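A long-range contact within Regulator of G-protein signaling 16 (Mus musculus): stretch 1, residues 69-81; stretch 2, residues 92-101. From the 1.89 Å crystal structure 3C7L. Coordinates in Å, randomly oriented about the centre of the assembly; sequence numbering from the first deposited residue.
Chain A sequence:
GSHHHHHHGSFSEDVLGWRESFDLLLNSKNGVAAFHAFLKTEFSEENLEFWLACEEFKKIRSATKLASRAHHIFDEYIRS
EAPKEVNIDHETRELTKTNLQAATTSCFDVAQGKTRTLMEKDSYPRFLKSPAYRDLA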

# COMPACT_ATOMS: atom_id res chain seq x y z
N ARG A 69 6.00 9.91 -11.71
CA ARG A 69 5.77 9.07 -10.53
C ARG A 69 4.73 7.97 -10.82
O ARG A 69 4.90 6.83 -10.41
CB ARG A 69 5.30 9.95 -9.36
CG ARG A 69 4.87 9.18 -8.13
CD ARG A 69 6.02 8.51 -7.40
NE ARG A 69 6.81 9.46 -6.62
CZ ARG A 69 7.89 10.08 -7.08
NH1 ARG A 69 8.31 9.84 -8.32
NH2 ARG A 69 8.53 10.95 -6.31
N ALA A 70 3.66 8.33 -11.53
CA ALA A 70 2.61 7.36 -11.85
C ALA A 70 3.18 6.17 -12.64
O ALA A 70 2.80 5.02 -12.40
CB ALA A 70 1.51 8.04 -12.66
N HIS A 71 4.08 6.47 -13.57
CA HIS A 71 4.71 5.44 -14.39
C HIS A 71 5.63 4.55 -13.56
O HIS A 71 5.71 3.34 -13.79
CB HIS A 71 5.49 6.08 -15.54
CG HIS A 71 4.62 6.56 -16.65
ND1 HIS A 71 4.92 7.67 -17.42
CD2 HIS A 71 3.45 6.07 -17.15
CE1 HIS A 71 3.98 7.84 -18.33
NE2 HIS A 71 3.08 6.88 -18.18
N HIS A 72 6.34 5.14 -12.61
CA HIS A 72 7.24 4.37 -11.75
C HIS A 72 6.42 3.47 -10.83
O HIS A 72 6.76 2.31 -10.63
CB HIS A 72 8.12 5.30 -10.91
CG HIS A 72 8.83 4.60 -9.79
ND1 HIS A 72 9.81 3.65 -10.00
CD2 HIS A 72 8.68 4.69 -8.44
CE1 HIS A 72 10.22 3.18 -8.83
NE2 HIS A 72 9.56 3.80 -7.87
N ILE A 73 5.34 4.01 -10.27
CA ILE A 73 4.48 3.23 -9.38
C ILE A 73 3.85 2.06 -10.14
O ILE A 73 3.80 0.93 -9.64
CB ILE A 73 3.37 4.12 -8.76
CG1 ILE A 73 4.00 5.07 -7.73
CG2 ILE A 73 2.28 3.25 -8.12
CD1 ILE A 73 3.02 6.05 -7.10
N PHE A 74 3.38 2.33 -11.35
CA PHE A 74 2.77 1.29 -12.18
C PHE A 74 3.79 0.20 -12.53
O PHE A 74 3.51 -0.99 -12.41
CB PHE A 74 2.23 1.91 -13.47
CG PHE A 74 1.52 0.94 -14.36
CD1 PHE A 74 0.18 0.62 -14.14
CD2 PHE A 74 2.19 0.32 -15.41
CE1 PHE A 74 -0.48 -0.30 -14.95
CE2 PHE A 74 1.54 -0.60 -16.23
CZ PHE A 74 0.20 -0.91 -16.00
N ASP A 75 4.98 0.61 -12.96
CA ASP A 75 6.02 -0.33 -13.34
C ASP A 75 6.59 -1.11 -12.16
O ASP A 75 7.02 -2.25 -12.31
CB ASP A 75 7.18 0.38 -14.05
CG ASP A 75 6.78 0.92 -15.41
OD1 ASP A 75 5.73 0.49 -15.94
OD2 ASP A 75 7.54 1.76 -15.95
N GLU A 76 6.61 -0.49 -10.99
CA GLU A 76 7.15 -1.15 -9.83
C GLU A 76 6.18 -2.06 -9.09
O GLU A 76 6.56 -3.13 -8.63
CB GLU A 76 7.73 -0.12 -8.85
CG GLU A 76 8.14 -0.72 -7.52
CD GLU A 76 9.12 0.14 -6.75
OE1 GLU A 76 8.88 1.36 -6.62
OE2 GLU A 76 10.12 -0.41 -6.25
N TYR A 77 4.91 -1.65 -8.99
CA TYR A 77 3.92 -2.43 -8.25
C TYR A 77 2.72 -3.01 -8.99
O TYR A 77 2.15 -4.00 -8.53
CB TYR A 77 3.36 -1.59 -7.09
CG TYR A 77 4.38 -0.98 -6.16
CD1 TYR A 77 4.82 0.33 -6.35
CD2 TYR A 77 4.88 -1.70 -5.08
CE1 TYR A 77 5.72 0.92 -5.47
CE2 TYR A 77 5.79 -1.12 -4.19
CZ TYR A 77 6.20 0.19 -4.39
OH TYR A 77 7.08 0.77 -3.51
N ILE A 78 2.32 -2.41 -10.10
CA ILE A 78 1.11 -2.88 -10.79
C ILE A 78 1.22 -3.82 -11.98
O ILE A 78 0.53 -4.85 -12.01
CB ILE A 78 0.24 -1.67 -11.23
CG1 ILE A 78 -0.06 -0.77 -10.03
CG2 ILE A 78 -1.07 -2.16 -11.85
CD1 ILE A 78 -0.96 -1.40 -8.98
N ARG A 79 2.06 -3.50 -12.96
CA ARG A 79 2.16 -4.34 -14.15
C ARG A 79 2.62 -5.77 -13.88
O ARG A 79 3.35 -6.05 -12.94
CB ARG A 79 3.07 -3.70 -15.21
CG ARG A 79 4.54 -3.60 -14.83
CD ARG A 79 5.36 -3.04 -16.00
NE ARG A 79 6.74 -2.76 -15.62
CZ ARG A 79 7.66 -2.26 -16.44
NH1 ARG A 79 7.35 -1.99 -17.70
NH2 ARG A 79 8.90 -2.03 -16.01
N SER A 80 2.16 -6.69 -14.73
CA SER A 80 2.52 -8.08 -14.62
C SER A 80 4.03 -8.25 -14.58
O SER A 80 4.76 -7.63 -15.35
CB SER A 80 1.94 -8.86 -15.81
OG SER A 80 2.39 -10.20 -15.80
N GLU A 81 4.50 -9.09 -13.66
CA GLU A 81 5.91 -9.37 -13.51
C GLU A 81 6.72 -8.20 -12.97
O GLU A 81 7.94 -8.19 -13.06
CB GLU A 81 6.50 -9.83 -14.86
CG GLU A 81 5.94 -11.17 -15.33
CD GLU A 81 6.51 -11.60 -16.68
OE1 GLU A 81 6.09 -11.05 -17.72
OE2 GLU A 81 7.38 -12.50 -16.69
N THR A 92 -8.47 -5.16 -12.13
CA THR A 92 -7.90 -3.97 -11.50
C THR A 92 -6.62 -3.50 -12.19
O THR A 92 -6.38 -2.30 -12.30
CB THR A 92 -7.62 -4.22 -10.01
OG1 THR A 92 -8.81 -4.72 -9.39
CG2 THR A 92 -7.20 -2.93 -9.31
N ARG A 93 -5.80 -4.44 -12.66
CA ARG A 93 -4.56 -4.08 -13.36
C ARG A 93 -4.88 -3.35 -14.66
O ARG A 93 -4.23 -2.37 -15.02
CB ARG A 93 -3.72 -5.31 -13.69
CG ARG A 93 -2.86 -5.84 -12.56
CD ARG A 93 -1.63 -6.55 -13.13
NE ARG A 93 -1.98 -7.67 -13.99
CZ ARG A 93 -2.55 -8.79 -13.56
NH1 ARG A 93 -2.82 -8.94 -12.27
NH2 ARG A 93 -2.84 -9.77 -14.41
N GLU A 94 -5.90 -3.85 -15.36
CA GLU A 94 -6.33 -3.27 -16.63
C GLU A 94 -6.93 -1.89 -16.41
O GLU A 94 -6.69 -0.96 -17.18
CB GLU A 94 -7.35 -4.20 -17.29
CG GLU A 94 -7.83 -3.77 -18.67
CD GLU A 94 -6.69 -3.51 -19.62
OE1 GLU A 94 -5.77 -4.36 -19.70
OE2 GLU A 94 -6.71 -2.47 -20.30
N LEU A 95 -7.71 -1.77 -15.34
CA LEU A 95 -8.35 -0.50 -14.98
C LEU A 95 -7.28 0.55 -14.69
O LEU A 95 -7.35 1.68 -15.16
CB LEU A 95 -9.22 -0.69 -13.73
CG LEU A 95 -9.83 0.60 -13.18
CD1 LEU A 95 -11.02 0.97 -14.03
CD2 LEU A 95 -10.26 0.43 -11.73
N THR A 96 -6.27 0.16 -13.91
CA THR A 96 -5.20 1.07 -13.55
C THR A 96 -4.45 1.54 -14.80
O THR A 96 -4.12 2.72 -14.92
CB THR A 96 -4.22 0.40 -12.56
OG1 THR A 96 -4.96 -0.05 -11.41
CG2 THR A 96 -3.15 1.38 -12.11
N LYS A 97 -4.18 0.62 -15.72
CA LYS A 97 -3.48 0.97 -16.96
C LYS A 97 -4.32 1.95 -17.77
O LYS A 97 -3.80 2.92 -18.32
CB LYS A 97 -3.22 -0.29 -17.79
CG LYS A 97 -2.52 -0.02 -19.11
CD LYS A 97 -2.43 -1.29 -19.96
CE LYS A 97 -1.69 -1.04 -21.26
NZ LYS A 97 -1.58 -2.27 -22.11
N THR A 98 -5.63 1.70 -17.84
CA THR A 98 -6.56 2.56 -18.57
C THR A 98 -6.57 3.95 -17.95
O THR A 98 -6.58 4.95 -18.66
CB THR A 98 -7.99 1.98 -18.53
OG1 THR A 98 -8.02 0.74 -19.24
CG2 THR A 98 -8.98 2.96 -19.16
N ASN A 99 -6.56 4.00 -16.62
CA ASN A 99 -6.55 5.27 -15.92
C ASN A 99 -5.23 5.98 -16.18
O ASN A 99 -5.17 7.20 -16.26
CB ASN A 99 -6.72 5.06 -14.41
CG ASN A 99 -8.08 4.50 -14.05
OD1 ASN A 99 -9.01 4.56 -14.85
ND2 ASN A 99 -8.20 3.97 -12.84
N LEU A 100 -4.17 5.20 -16.29
CA LEU A 100 -2.84 5.74 -16.55
C LEU A 100 -2.85 6.37 -17.94
O LEU A 100 -2.18 7.37 -18.19
CB LEU A 100 -1.81 4.60 -16.50
CG LEU A 100 -0.32 4.94 -16.34
CD1 LEU A 100 -0.06 5.44 -14.93
CD2 LEU A 100 0.51 3.69 -16.62
N GLN A 101 -3.63 5.78 -18.84
CA GLN A 101 -3.73 6.26 -20.22
C GLN A 101 -4.44 7.61 -20.33
O GLN A 101 -4.17 8.38 -21.24
CB GLN A 101 -4.47 5.24 -21.09
CG GLN A 101 -3.96 3.81 -20.99
CD GLN A 101 -2.50 3.67 -21.39
OE1 GLN A 101 -1.62 4.26 -20.78
NE2 GLN A 101 -2.24 2.87 -22.42

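Two helical segments of Regulator of G-protein signaling 16 lie nearly antiparallel, their N-to-C directions 162° apart and their axes 11.2 Å apart at closest approach. The register is consistent with this: Ala 70 lies nearest Leu 100, Phe 74 nearest Lys 97 and Ile 78 nearest Arg 93. No hydrogen bond or salt bridge joins the two stretches; the contact, burying 420 Å² in all, rests on packing.

Apolar packing centres on Leu 100, which has the largest area covered. Its methyls share the neighbours: CD1 comes nearest Ala 70, while CD2 makes the closest approaches to Phe 74 and His 71. CD1 of Leu 100 lies 3.8 Å from CB of Ala 70, whose single methyl lets the leucine come close to the helix backbone. CD2 of Leu 100 touches CG of Phe 74 at 3.7 Å. A branched side chain suits this place because it can reach several partners at once. Farther along, CG2 of Thr 96 packs against CG2 of Ile 78 at 4.1 Å. Thr 96 can serve as an apolar residue here because its hydroxyl is occupied within its own helix: OG1 of Thr 96 donates to O of Thr 92 at 2.8 Å, leaving the methyl to face the other stretch.

The aromatic contacts use both the face and the edge of Phe 74. CD2 of Leu 100 sits over one face, 4.0 Å from the ring centroid and 21° off the normal, a CH-pi arrangement. At the edge, CG2 of Thr 96 approaches CD1 of Phe 74 at 4.0 Å. The flat ring, with chi1 in t, also reaches the backbone of the facing helix: its CE1 is 3.8 Å from CA of Lys 97. The lysine contributes its base rather than its charge, CB lying 3.9 Å from CZ of Phe 74 while the extended chain leads away. His 71 adds a more peripheral contact, its ring edge meeting Leu 100 through CD2 to CD2 at 3.8 Å.

Most of the remaining contacts involve the side chain of Arg 93. Its CA-to-CB bond points sideways, but the chain bends back so that CD of Arg 93 lies 3.0 Å from O of Ile 78, a short carbon-to-oxygen approach and not a hydrogen bond. Arginine suits this end of the contact because its methylenes pack against Ile 78 and the loop after it, while the guanidinium runs on past without a hydrogen bond across the contact.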